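Local structure of EF0056 (Enterococcus faecalis, 6ORI) at residues Ala14-Thr18 against Tyr397-Gln401; Ala62-Ala66 against Asn117-Asn122; Gln86-Lys90 against Gln135-Asn139; Ile240-Leu246 against Phe377-Leu381; Pro262-Lys268 against Gly317-Asp323. The protein is of unknown biochemical function but, as an enterococcal surface protein with a calcium-binding, immunoglobulin-like N-terminal region, is probably involved in biofilm formation. One frame throughout, in Å; residues are numbered along the deposited sequence.

Interaction 1 (Ala14-Thr18 against Tyr397-Gln401); sequences ASGNT and YYYLQ. With CA (calcium ion), chain B.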
# COMPACT_ATOMS: atom_id res chain seq x y z
N ALA A 14 -8.23 -5.06 -4.35
CA ALA A 14 -7.51 -3.85 -3.97
C ALA A 14 -7.34 -2.99 -5.21
O ALA A 14 -7.00 -3.50 -6.30
CB ALA A 14 -6.17 -4.20 -3.35
N SER A 15 -7.63 -1.70 -5.07
CA SER A 15 -7.55 -0.74 -6.16
C SER A 15 -8.53 -1.04 -7.30
O SER A 15 -8.44 -0.44 -8.34
CB SER A 15 -6.11 -0.61 -6.70
OG SER A 15 -5.20 -0.16 -5.70
N GLY A 16 -9.48 -1.96 -7.09
CA GLY A 16 -10.41 -2.32 -8.15
C GLY A 16 -9.71 -2.97 -9.34
O GLY A 16 -10.26 -2.97 -10.45
N ASN A 17 -8.52 -3.51 -9.12
CA ASN A 17 -7.72 -4.10 -10.18
C ASN A 17 -8.50 -5.26 -10.78
O ASN A 17 -8.97 -6.13 -10.06
CB ASN A 17 -6.38 -4.56 -9.60
CG ASN A 17 -5.47 -5.13 -10.65
OD1 ASN A 17 -5.28 -4.55 -11.72
ND2 ASN A 17 -4.87 -6.28 -10.35
N THR A 18 -8.59 -5.27 -12.10
CA THR A 18 -9.51 -6.18 -12.78
C THR A 18 -8.93 -7.57 -13.05
O THR A 18 -9.66 -8.56 -13.02
CB THR A 18 -9.99 -5.57 -14.11
OG1 THR A 18 -8.87 -5.15 -14.89
CG2 THR A 18 -10.90 -4.37 -13.83
N TYR A 397 -4.29 4.16 -5.51
CA TYR A 397 -5.18 4.44 -6.60
C TYR A 397 -6.37 3.50 -6.56
O TYR A 397 -6.35 2.44 -5.91
CB TYR A 397 -4.45 4.37 -7.96
CG TYR A 397 -4.27 2.98 -8.49
CD1 TYR A 397 -3.34 2.10 -7.93
CD2 TYR A 397 -5.04 2.54 -9.54
CE1 TYR A 397 -3.19 0.83 -8.41
CE2 TYR A 397 -4.90 1.25 -10.02
CZ TYR A 397 -3.97 0.41 -9.44
OH TYR A 397 -3.85 -0.87 -9.91
N TYR A 398 -7.43 3.91 -7.25
CA TYR A 398 -8.56 3.04 -7.54
C TYR A 398 -8.79 3.09 -9.05
O TYR A 398 -8.96 4.16 -9.62
CB TYR A 398 -9.82 3.44 -6.77
CG TYR A 398 -10.84 2.35 -6.80
CD1 TYR A 398 -11.77 2.25 -7.83
CD2 TYR A 398 -10.83 1.38 -5.84
CE1 TYR A 398 -12.67 1.21 -7.86
CE2 TYR A 398 -11.74 0.36 -5.85
CZ TYR A 398 -12.64 0.27 -6.87
OH TYR A 398 -13.53 -0.78 -6.87
N TYR A 399 -8.75 1.92 -9.68
CA TYR A 399 -8.78 1.80 -11.14
C TYR A 399 -10.11 2.21 -11.73
O TYR A 399 -11.17 1.86 -11.20
CB TYR A 399 -8.52 0.35 -11.54
CG TYR A 399 -8.72 0.05 -13.02
CD1 TYR A 399 -7.86 0.58 -13.99
CD2 TYR A 399 -9.73 -0.80 -13.44
CE1 TYR A 399 -8.04 0.30 -15.34
CE2 TYR A 399 -9.91 -1.10 -14.79
CZ TYR A 399 -9.06 -0.55 -15.73
OH TYR A 399 -9.25 -0.85 -17.07
N LEU A 400 -10.04 2.95 -12.84
CA LEU A 400 -11.21 3.33 -13.65
C LEU A 400 -10.97 2.95 -15.11
O LEU A 400 -9.98 3.37 -15.70
CB LEU A 400 -11.45 4.83 -13.57
CG LEU A 400 -12.88 5.25 -13.22
CD1 LEU A 400 -13.33 4.62 -11.89
CD2 LEU A 400 -12.94 6.77 -13.17
N GLN A 401 -11.87 2.16 -15.69
CA GLN A 401 -11.68 1.68 -17.07
C GLN A 401 -11.75 2.82 -18.07
O GLN A 401 -12.70 3.60 -18.05
CB GLN A 401 -12.72 0.62 -17.41
CG GLN A 401 -12.58 -0.66 -16.58
CD GLN A 401 -13.68 -1.67 -16.83
OE1 GLN A 401 -14.32 -1.67 -17.89
NE2 GLN A 401 -13.92 -2.53 -15.85
CA CA B . -8.12 4.59 -16.08
O HOH W 1 -3.32 1.75 -4.08
O HOH W 2 -5.54 -1.81 -11.81
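Two direct hydrogen bonds fasten Ser15 to the residues that end the strand at Tyr398. Tyr399 N gives a nearly straight bond to Ser15 O (2.7 Å, 172° at the hydrogen), and Ser15 OG donates to Tyr397 O at 2.9 Å; in each the donor is tilted well out of the carbonyl plane. Water doubles the grip: one molecule donates to Ser15 OG and accepts from Tyr397 N, while another, in plane at the edge of the Tyr397 ring, links Tyr397 OH with Asn17 OD1, whose amide nitrogen ND2 is taken by Gln20.

Aromatic contacts fill in around these bonds. Ser15 CB sits over a face of Tyr397, 3.8 Å from the ring centroid. Gly16 CA rests off-centre on the Tyr398 ring, 4.1 Å from its centroid.

Metal coordination follows directly along the chain: Leu400 O binds calcium at 2.2 Å, together with atoms of Ser162, Asp163, Gly372, Asp374 and Asp402. The chemistry implies that the N-terminal segment is held mainly through backbone carbonyls and tyrosine faces, without a charge pair, just before the residues that bind calcium near the end of the modelled chain.

Interaction 2 (Ala62-Ala66 against Asn117-Asn122); sequences AASTA and NYIRAN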
# COMPACT_ATOMS: atom_id res chain seq x y z
N ALA A 62 8.02 -17.01 14.73
CA ALA A 62 8.98 -17.64 13.87
C ALA A 62 8.29 -18.43 12.77
O ALA A 62 7.27 -19.08 12.99
CB ALA A 62 9.90 -18.54 14.69
N ALA A 63 8.83 -18.32 11.56
CA ALA A 63 8.31 -19.01 10.40
C ALA A 63 9.45 -19.69 9.68
O ALA A 63 10.61 -19.35 9.88
CB ALA A 63 7.61 -18.04 9.46
N SER A 64 9.13 -20.66 8.85
CA SER A 64 10.15 -21.42 8.15
C SER A 64 9.55 -22.09 6.95
O SER A 64 8.33 -22.05 6.75
CB SER A 64 10.77 -22.49 9.07
OG SER A 64 9.76 -23.34 9.56
N THR A 65 10.44 -22.70 6.18
CA THR A 65 10.15 -23.53 5.01
C THR A 65 9.84 -22.76 3.74
O THR A 65 9.56 -21.57 3.77
CB THR A 65 8.98 -24.56 5.20
OG1 THR A 65 7.72 -23.96 4.95
CG2 THR A 65 8.99 -25.23 6.56
N ALA A 66 9.88 -23.49 2.63
CA ALA A 66 9.53 -22.98 1.32
C ALA A 66 8.03 -22.85 1.11
O ALA A 66 7.61 -22.52 0.01
CB ALA A 66 10.11 -23.89 0.26
N ASN A 117 10.91 -17.01 -2.78
CA ASN A 117 10.51 -17.50 -1.48
C ASN A 117 10.63 -16.40 -0.44
O ASN A 117 11.53 -15.57 -0.47
CB ASN A 117 11.34 -18.72 -1.10
CG ASN A 117 10.97 -19.94 -1.89
OD1 ASN A 117 9.96 -19.95 -2.59
ND2 ASN A 117 11.74 -21.00 -1.74
N TYR A 118 9.72 -16.41 0.52
CA TYR A 118 9.78 -15.47 1.63
C TYR A 118 10.97 -15.74 2.56
O TYR A 118 11.63 -14.80 2.99
CB TYR A 118 8.45 -15.53 2.41
CG TYR A 118 8.35 -14.55 3.56
CD1 TYR A 118 8.95 -14.82 4.78
CD2 TYR A 118 7.64 -13.36 3.44
CE1 TYR A 118 8.86 -13.91 5.84
CE2 TYR A 118 7.54 -12.47 4.49
CZ TYR A 118 8.15 -12.76 5.69
OH TYR A 118 8.05 -11.87 6.74
N ILE A 119 11.23 -17.02 2.86
CA ILE A 119 12.15 -17.38 3.93
C ILE A 119 13.57 -17.50 3.41
O ILE A 119 13.84 -18.25 2.45
CB ILE A 119 11.71 -18.69 4.60
CG1 ILE A 119 10.33 -18.53 5.24
CG2 ILE A 119 12.75 -19.16 5.61
CD1 ILE A 119 10.31 -17.74 6.55
N ARG A 120 14.47 -16.78 4.08
CA ARG A 120 15.83 -16.64 3.62
C ARG A 120 16.56 -17.97 3.48
O ARG A 120 17.31 -18.16 2.52
CB ARG A 120 16.59 -15.70 4.54
CG ARG A 120 17.96 -15.32 3.96
CD ARG A 120 18.66 -14.29 4.80
NE ARG A 120 18.92 -14.79 6.14
CZ ARG A 120 19.37 -14.06 7.14
NH1 ARG A 120 19.57 -12.77 6.99
NH2 ARG A 120 19.57 -14.61 8.33
N ALA A 121 16.37 -18.88 4.44
CA ALA A 121 17.05 -20.18 4.42
C ALA A 121 16.54 -21.09 3.34
O ALA A 121 17.15 -22.14 3.09
CB ALA A 121 16.91 -20.87 5.75
N ASN A 122 15.44 -20.73 2.70
CA ASN A 122 14.92 -21.46 1.56
C ASN A 122 15.11 -20.66 0.27
O ASN A 122 14.19 -20.50 -0.53
CB ASN A 122 13.45 -21.80 1.81
CG ASN A 122 13.28 -22.67 3.03
OD1 ASN A 122 12.96 -22.18 4.12
ND2 ASN A 122 13.51 -23.96 2.86
O HOH W 3 9.76 -19.45 1.94
O HOH W 4 13.33 -22.51 6.80
O HOH W 5 8.21 -21.98 -2.53
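The amide of Asn122 lies almost flat over the peptide group joining Thr65 to Ala66. Its CG stands 3.5 Å from Ala66 N and its OD1 3.2 Å from Thr65 C, so the two planar groups face each other, their planes roughly parallel. With CG opposite its own carbonyl carbon (chi1 -61°), Asn122 reaches across to the other loop. A water donates to Asn122 OD1 and accepts from Thr65 N, tying the oxygen end of the amide to the same residue.

Asn117 is turned differently, back toward its own segment. Its ND2 donates to Asn122 O at 2.8 Å, in both the amide plane and the carbonyl plane, which fixes the rotation of the group and brackets the turn between the two residues. The other end of this amide, OD1, shares a water with Ala66 O, and the methyl of Ala66 lies against ND2.

Ile119 supplies the apolar part. CG1 comes up to Thr65 O (3.5 Å), and the branch continues until CD1 meets Ala63 CB at 4.0 Å. A further water accepts from Ile119 N and donates to Thr65 O, so three separate waters span this surface seam.

The bond from Asn122 N to Ile119 O, with helical angles at Arg120 and Ala121, defines a type I beta turn. Here it follows strand 113-117 and meets the connection into strand 68-74: two packed, water-bridged loops at the end of paired antiparallel strands, consistent with an immunoglobulin-like domain.

Interaction 3 (Gln86-Lys90 against Gln135-Asn139); sequences QVDPK and QTAPN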
# COMPACT_ATOMS: atom_id res chain seq x y z
N GLN A 86 15.89 -9.00 -9.82
CA GLN A 86 16.71 -9.57 -8.76
C GLN A 86 16.66 -8.68 -7.54
O GLN A 86 16.30 -7.50 -7.63
CB GLN A 86 18.17 -9.73 -9.18
CG GLN A 86 18.41 -10.69 -10.33
CD GLN A 86 19.89 -10.86 -10.60
OE1 GLN A 86 20.71 -10.16 -10.01
NE2 GLN A 86 20.24 -11.82 -11.45
N VAL A 87 17.02 -9.24 -6.38
CA VAL A 87 17.06 -8.50 -5.12
C VAL A 87 17.98 -9.24 -4.18
O VAL A 87 18.12 -10.45 -4.30
CB VAL A 87 15.64 -8.33 -4.53
CG1 VAL A 87 15.08 -9.67 -4.05
CG2 VAL A 87 15.64 -7.34 -3.39
N ASP A 88 18.60 -8.54 -3.23
CA ASP A 88 19.41 -9.19 -2.23
C ASP A 88 18.52 -9.63 -1.07
O ASP A 88 17.56 -8.95 -0.75
CB ASP A 88 20.48 -8.25 -1.69
CG ASP A 88 21.58 -7.95 -2.68
OD1 ASP A 88 21.72 -8.67 -3.70
OD2 ASP A 88 22.33 -6.98 -2.41
N PRO A 89 18.85 -10.74 -0.41
CA PRO A 89 18.16 -11.12 0.82
C PRO A 89 18.54 -10.18 1.95
O PRO A 89 19.51 -9.43 1.86
CB PRO A 89 18.66 -12.52 1.10
CG PRO A 89 19.99 -12.57 0.45
CD PRO A 89 19.90 -11.71 -0.76
N LYS A 90 17.77 -10.23 3.02
CA LYS A 90 18.12 -9.50 4.22
C LYS A 90 19.54 -9.86 4.64
O LYS A 90 19.91 -11.04 4.64
CB LYS A 90 17.14 -9.84 5.32
CG LYS A 90 17.25 -8.95 6.57
CD LYS A 90 17.73 -9.75 7.76
CE LYS A 90 17.99 -8.84 8.93
NZ LYS A 90 18.86 -9.49 9.91
N GLN A 135 12.15 -6.19 8.28
CA GLN A 135 13.28 -6.65 7.49
C GLN A 135 13.29 -6.01 6.12
O GLN A 135 12.25 -5.75 5.54
CB GLN A 135 13.25 -8.18 7.35
CG GLN A 135 13.20 -8.93 8.68
CD GLN A 135 13.51 -10.38 8.52
OE1 GLN A 135 14.40 -10.74 7.76
NE2 GLN A 135 12.79 -11.21 9.23
N THR A 136 14.49 -5.77 5.60
CA THR A 136 14.68 -5.21 4.25
C THR A 136 15.47 -6.16 3.38
O THR A 136 16.53 -6.65 3.78
CB THR A 136 15.41 -3.87 4.30
OG1 THR A 136 14.62 -2.95 5.07
CG2 THR A 136 15.66 -3.29 2.91
N ALA A 137 14.93 -6.37 2.18
CA ALA A 137 15.64 -7.04 1.10
C ALA A 137 16.08 -5.91 0.18
O ALA A 137 15.24 -5.34 -0.52
CB ALA A 137 14.72 -8.00 0.36
N PRO A 138 17.38 -5.54 0.23
CA PRO A 138 17.86 -4.35 -0.48
C PRO A 138 18.29 -4.61 -1.93
O PRO A 138 18.38 -5.76 -2.37
CB PRO A 138 19.06 -3.95 0.37
CG PRO A 138 19.64 -5.25 0.78
CD PRO A 138 18.45 -6.13 1.05
N ASN A 139 18.54 -3.53 -2.67
CA ASN A 139 19.24 -3.60 -3.96
C ASN A 139 18.43 -4.35 -5.00
O ASN A 139 18.96 -5.07 -5.84
CB ASN A 139 20.65 -4.18 -3.81
CG ASN A 139 21.48 -3.38 -2.86
OD1 ASN A 139 21.49 -2.16 -2.93
ND2 ASN A 139 22.15 -4.06 -1.96
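Similar first torsions in Asp88 (chi1 -70°) and Asn139 (chi1 -59°) set each CG opposite its own carbonyl carbon and let the two polar groups meet beside the strands. Asn139 ND2 donates to Asp88 OD2 at 3.0 Å. The acceptor lies in the amide plane, but the donor comes to the anti side of OD2 and well out of the carboxylate plane, since the two flat groups stand 79° apart. The other carboxylate oxygen, Asp88 OD1, forms a salt bridge with Arg97, which also bonds Asn139 O; one arginine therefore braces both sides of the pair and probably favours the charged carboxylate.

Val87 lies against the neighbouring strand, where its CG2 methyl touches Pro138 O at 3.3 Å and Ala137 CB at 3.9 Å. The main chains join beside it through a bond of 2.9 Å from Asp88 N to Pro138 O.

Farther along, the contact changes character. Pro89 has no N-H to offer, and Lys90 CA makes a short approach to Thr136 O (3.3 Å). The Lys90 chain, bent at its second torsion, lays CD against Gln135 OE1 (3.5 Å), crossing that side chain at about a right angle. Its ammonium goes on to Glu130, while Gln135 OE1 accepts from Ala127 N.

This is the fraying end of an antiparallel strand pair, where strand 82-87 parts from strand 135-144 within the ten-stranded antiparallel sheet, consistent with an immunoglobulin-like domain.

Interaction 4 (Ile240-Leu246 against Phe377-Leu381); sequences IILDHKL and FDSWL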
# COMPACT_ATOMS: atom_id res chain seq x y z
N ILE A 240 -15.53 3.68 -0.40
CA ILE A 240 -14.14 3.40 -0.70
C ILE A 240 -13.35 3.49 0.59
O ILE A 240 -13.43 4.49 1.31
CB ILE A 240 -13.57 4.36 -1.75
CG1 ILE A 240 -14.34 4.20 -3.07
CG2 ILE A 240 -12.07 4.10 -1.94
CD1 ILE A 240 -14.07 5.31 -4.07
N ILE A 241 -12.64 2.41 0.89
CA ILE A 241 -11.84 2.29 2.10
C ILE A 241 -10.40 2.56 1.77
O ILE A 241 -9.86 1.98 0.84
CB ILE A 241 -11.91 0.87 2.71
CG1 ILE A 241 -13.34 0.32 2.74
CG2 ILE A 241 -11.29 0.83 4.10
CD1 ILE A 241 -14.31 1.18 3.48
N LEU A 242 -9.78 3.45 2.52
CA LEU A 242 -8.35 3.75 2.42
C LEU A 242 -7.69 3.16 3.64
O LEU A 242 -8.02 3.54 4.78
CB LEU A 242 -8.06 5.24 2.40
CG LEU A 242 -8.83 6.10 1.44
CD1 LEU A 242 -8.36 7.57 1.53
CD2 LEU A 242 -8.65 5.56 0.05
N ASP A 243 -6.77 2.24 3.43
CA ASP A 243 -5.96 1.70 4.50
C ASP A 243 -4.57 2.29 4.38
O ASP A 243 -3.82 1.96 3.45
CB ASP A 243 -5.95 0.18 4.47
CG ASP A 243 -7.23 -0.43 5.04
OD1 ASP A 243 -8.04 0.31 5.61
OD2 ASP A 243 -7.42 -1.66 4.94
N HIS A 244 -4.27 3.23 5.27
CA HIS A 244 -2.97 3.87 5.33
C HIS A 244 -2.11 3.05 6.27
O HIS A 244 -2.35 3.00 7.47
CB HIS A 244 -3.13 5.31 5.83
CG HIS A 244 -1.84 6.06 5.96
ND1 HIS A 244 -1.70 7.12 6.84
CD2 HIS A 244 -0.67 5.96 5.29
CE1 HIS A 244 -0.48 7.61 6.72
NE2 HIS A 244 0.17 6.91 5.80
N LYS A 245 -1.12 2.36 5.71
CA LYS A 245 -0.30 1.46 6.50
C LYS A 245 1.12 2.00 6.65
O LYS A 245 1.74 2.42 5.67
CB LYS A 245 -0.29 0.06 5.87
CG LYS A 245 0.40 -0.99 6.74
CD LYS A 245 0.26 -2.40 6.17
CE LYS A 245 0.81 -3.44 7.14
NZ LYS A 245 0.63 -4.81 6.60
N LEU A 246 1.60 2.00 7.88
CA LEU A 246 2.91 2.51 8.24
C LEU A 246 3.80 1.37 8.69
O LEU A 246 3.44 0.62 9.61
CB LEU A 246 2.81 3.56 9.36
CG LEU A 246 1.92 4.75 9.00
CD1 LEU A 246 1.81 5.65 10.20
CD2 LEU A 246 2.49 5.52 7.85
N PHE A 377 -5.51 8.69 -4.22
CA PHE A 377 -5.69 8.94 -2.80
C PHE A 377 -4.34 9.03 -2.10
O PHE A 377 -3.43 8.26 -2.39
CB PHE A 377 -6.51 7.84 -2.14
CG PHE A 377 -7.82 7.58 -2.83
CD1 PHE A 377 -7.91 6.70 -3.88
CD2 PHE A 377 -8.96 8.26 -2.45
CE1 PHE A 377 -9.09 6.49 -4.50
CE2 PHE A 377 -10.14 8.04 -3.10
CZ PHE A 377 -10.21 7.15 -4.12
N ASP A 378 -4.20 9.92 -1.13
CA ASP A 378 -2.94 10.06 -0.39
C ASP A 378 -3.23 10.08 1.10
O ASP A 378 -4.32 10.46 1.52
CB ASP A 378 -2.24 11.36 -0.78
CG ASP A 378 -2.17 11.56 -2.28
OD1 ASP A 378 -1.20 11.09 -2.89
OD2 ASP A 378 -3.11 12.15 -2.87
N SER A 379 -2.24 9.69 1.89
CA SER A 379 -2.35 9.77 3.34
C SER A 379 -0.96 9.95 3.92
O SER A 379 0.01 9.43 3.37
CB SER A 379 -3.00 8.52 3.91
OG SER A 379 -4.28 8.32 3.36
N TRP A 380 -0.86 10.66 5.03
CA TRP A 380 0.43 10.86 5.67
C TRP A 380 0.22 11.33 7.09
O TRP A 380 -0.87 11.81 7.43
CB TRP A 380 1.31 11.86 4.90
CG TRP A 380 0.79 13.29 4.83
CD1 TRP A 380 1.21 14.36 5.59
CD2 TRP A 380 -0.22 13.80 3.95
NE1 TRP A 380 0.51 15.50 5.24
CE2 TRP A 380 -0.37 15.18 4.24
CE3 TRP A 380 -1.02 13.23 2.96
CZ2 TRP A 380 -1.29 15.98 3.56
CZ3 TRP A 380 -1.93 14.02 2.31
CH2 TRP A 380 -2.06 15.38 2.61
N LEU A 381 1.24 11.21 7.92
CA LEU A 381 1.23 11.86 9.23
C LEU A 381 2.04 13.12 9.16
O LEU A 381 3.05 13.17 8.44
CB LEU A 381 1.81 10.92 10.31
CG LEU A 381 1.12 9.56 10.47
CD1 LEU A 381 1.70 8.84 11.66
CD2 LEU A 381 -0.37 9.66 10.60
O HOH W 6 -3.25 9.34 7.77
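Leu242 drives its CD2 methyl down onto the face of Phe377, 4.0 Å from the ring centroid and closest to CG at 3.6 Å. The two side chains cross at about a right angle, and the ring face serves as a shallow floor. The leucine's CD1 methyl settles on the same side, near Phe377 CB.

One step along, the relief is reversed. Ser379 is small, and into the dip above it falls the His244 ring, put there by CG standing opposite the backbone nitrogen (chi1 179°). Ser379 CB lies under the ring, 3.5 Å from its centroid, while Leu246 CG covers the opposite face, so that the imidazole is a slab held between the serine methylene and the leucine CG.

Such interlocking belongs to a beta sandwich: strand 240-246 comes from a five-stranded sheet and strand 377-381 from a four-stranded one, and the sheets pack face to face with these strands 7.8 Å apart at closest approach and crossing at -39°. Every touching residue is buried, in keeping with the core of an immunoglobulin-like domain.

The buried imidazole has its polar atoms provided for. NE2 is hydrogen-bonded to Thr392 O, and ND1 meets a water at 2.9 Å that donates a further, weak bond to Trp380 O. Beyond the ring, Leu246 and Leu381 cross at a slant and close the row, CD1 to CD1 at 3.5 Å.

Interaction 5 (Pro262-Lys268 against Gly317-Asp323); sequences PWYANYK and GMGSITD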
# COMPACT_ATOMS: atom_id res chain seq x y z
N PRO A 262 0.77 17.92 19.05
CA PRO A 262 0.19 16.67 18.57
C PRO A 262 0.34 16.52 17.07
O PRO A 262 0.28 17.47 16.28
CB PRO A 262 -1.28 16.81 18.98
CG PRO A 262 -1.54 18.28 18.88
CD PRO A 262 -0.26 18.95 19.33
N TRP A 263 0.53 15.28 16.67
CA TRP A 263 0.57 14.98 15.24
C TRP A 263 -0.83 14.97 14.66
O TRP A 263 -1.83 14.86 15.38
CB TRP A 263 1.20 13.62 14.98
CG TRP A 263 2.67 13.53 15.22
CD1 TRP A 263 3.51 14.48 15.73
CD2 TRP A 263 3.48 12.39 14.96
NE1 TRP A 263 4.80 14.00 15.79
CE2 TRP A 263 4.80 12.71 15.33
CE3 TRP A 263 3.21 11.11 14.45
CZ2 TRP A 263 5.84 11.80 15.20
CZ3 TRP A 263 4.25 10.21 14.32
CH2 TRP A 263 5.56 10.57 14.71
N TYR A 264 -0.87 15.10 13.33
CA TYR A 264 -2.11 15.03 12.56
C TYR A 264 -2.08 13.85 11.63
O TYR A 264 -1.04 13.53 11.04
CB TYR A 264 -2.31 16.29 11.73
CG TYR A 264 -2.70 17.50 12.55
CD1 TYR A 264 -1.82 18.02 13.50
CD2 TYR A 264 -3.94 18.08 12.44
CE1 TYR A 264 -2.16 19.13 14.27
CE2 TYR A 264 -4.29 19.21 13.20
CZ TYR A 264 -3.39 19.70 14.12
OH TYR A 264 -3.73 20.81 14.90
N ALA A 265 -3.23 13.19 11.52
CA ALA A 265 -3.50 12.21 10.48
C ALA A 265 -4.10 12.96 9.31
O ALA A 265 -5.05 13.72 9.48
CB ALA A 265 -4.49 11.17 11.03
N ASN A 266 -3.52 12.77 8.13
CA ASN A 266 -3.89 13.49 6.91
C ASN A 266 -4.34 12.56 5.82
O ASN A 266 -3.81 11.46 5.68
CB ASN A 266 -2.71 14.31 6.33
CG ASN A 266 -2.21 15.36 7.24
OD1 ASN A 266 -2.60 16.52 7.11
ND2 ASN A 266 -1.36 14.99 8.18
N TYR A 267 -5.29 13.03 5.02
CA TYR A 267 -5.85 12.23 3.94
C TYR A 267 -6.25 13.18 2.84
O TYR A 267 -6.64 14.32 3.08
CB TYR A 267 -7.03 11.37 4.46
CG TYR A 267 -7.95 12.16 5.38
CD1 TYR A 267 -7.68 12.27 6.72
CD2 TYR A 267 -9.05 12.83 4.88
CE1 TYR A 267 -8.49 13.05 7.57
CE2 TYR A 267 -9.85 13.60 5.70
CZ TYR A 267 -9.56 13.71 7.04
OH TYR A 267 -10.35 14.50 7.86
N LYS A 268 -6.13 12.69 1.62
CA LYS A 268 -6.47 13.44 0.43
C LYS A 268 -7.18 12.53 -0.53
O LYS A 268 -6.71 11.42 -0.82
CB LYS A 268 -5.23 14.03 -0.24
CG LYS A 268 -5.54 14.95 -1.43
CD LYS A 268 -4.25 15.50 -2.04
CE LYS A 268 -4.54 16.61 -3.06
NZ LYS A 268 -5.41 16.12 -4.17
N GLY A 317 -10.36 18.61 -1.24
CA GLY A 317 -10.27 17.16 -1.11
C GLY A 317 -9.35 16.66 -0.01
O GLY A 317 -9.21 15.46 0.15
N MET A 318 -8.75 17.56 0.76
CA MET A 318 -7.86 17.17 1.86
C MET A 318 -8.53 17.38 3.20
O MET A 318 -9.35 18.29 3.36
CB MET A 318 -6.58 18.02 1.86
CG MET A 318 -5.73 17.87 0.61
SD MET A 318 -4.41 19.14 0.45
CE MET A 318 -3.52 18.88 1.98
N GLY A 319 -8.14 16.58 4.18
CA GLY A 319 -8.53 16.82 5.54
C GLY A 319 -7.47 16.29 6.48
O GLY A 319 -6.51 15.63 6.07
N SER A 320 -7.63 16.64 7.74
CA SER A 320 -6.76 16.17 8.79
C SER A 320 -7.48 16.19 10.11
O SER A 320 -8.50 16.85 10.26
CB SER A 320 -5.50 17.02 8.86
OG SER A 320 -5.78 18.33 9.32
N ILE A 321 -6.94 15.44 11.05
CA ILE A 321 -7.47 15.37 12.40
C ILE A 321 -6.33 15.17 13.36
O ILE A 321 -5.34 14.56 13.04
CB ILE A 321 -8.54 14.28 12.56
CG1 ILE A 321 -9.20 14.40 13.95
CG2 ILE A 321 -7.94 12.90 12.25
CD1 ILE A 321 -10.53 13.72 14.05
N THR A 322 -6.48 15.77 14.54
CA THR A 322 -5.55 15.55 15.63
C THR A 322 -6.33 15.25 16.91
O THR A 322 -7.58 15.25 16.93
CB THR A 322 -4.62 16.74 15.83
OG1 THR A 322 -3.59 16.37 16.74
CG2 THR A 322 -5.33 17.94 16.39
N ASP A 323 -5.59 15.03 17.99
CA ASP A 323 -6.13 14.87 19.32
C ASP A 323 -5.01 15.19 20.29
O ASP A 323 -3.85 14.95 20.00
CB ASP A 323 -6.63 13.44 19.55
CG ASP A 323 -7.56 13.33 20.77
OD1 ASP A 323 -7.07 13.20 21.90
OD2 ASP A 323 -8.80 13.46 20.61
O HOH W 7 -4.44 17.27 4.97
O HOH W 8 -11.41 16.19 9.73
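Thr322 makes a double contact with the start of strand 264-268. Its OG1 donates to Trp263 O at 2.7 Å, from above the carbonyl plane, and its CB sits squarely over the Tyr264 ring, 3.5 Å from the centroid and only 6° off the normal. With OG1 opposite the backbone nitrogen (chi1 -170°), the hydroxyl turns to the carbonyl while CG2 lies over the ring near CZ. Pro262 CB closes in on the same hydroxyl.

The other tyrosine, Tyr267, lays one ring face over the backbone of Gly319, whose lack of a side chain lets CZ come within 3.4 Å of Gly319 C. Its hydroxyl is held by Ala306 O. On the same face of the sheet as Tyr267, Ala265 CB meets Ile321 CG2 at 4.0 Å, and at the far end Lys268 CG packs on Met318 CG at 3.6 Å.

The antiparallel ladder from which they project sets the spacing. Ala265 with Ile321 and Tyr267 with Gly319 are hydrogen-bonded pairs, each with two backbone bonds; Asn266 faces Ser320 in a non-hydrogen-bonded pair, and a water joins Asn266 OD1 to Gly319 O.

Strand 318-322 is outermost in its four-stranded sheet. Strand 264-269 lies between it and strand 375-382, where Asn266 ND2 binds Ser382 and Trp380, while Ala265 and Ile321 pack on Met282 of strand 277-284 in the facing sheet.

Interactions 4 and 5 adjoin, their centres 11 Å apart, because strand 375-382 pairs with strand 264-269: Lys268 N meets Asp378 O, and Asn266 N meets Trp380 O, both at 2.9 Å. Interaction 1 continues the same sheet on the other side through strand 394-398, with Tyr398 CB 3.9 Å from Phe377 CE1, and it alone reaches the calcium; the side chain of Phe377 in interaction 4 is about 12 Å from the ion. Interactions 2 and 3 form a separate pair in the ten-stranded sheet region near the start of the chain, linked by Arg120 NH1 and Lys90 O at 2.9 Å. Interactions 2 and 5 lie about 39 Å apart, centre to centre, on opposite sides of the molecule.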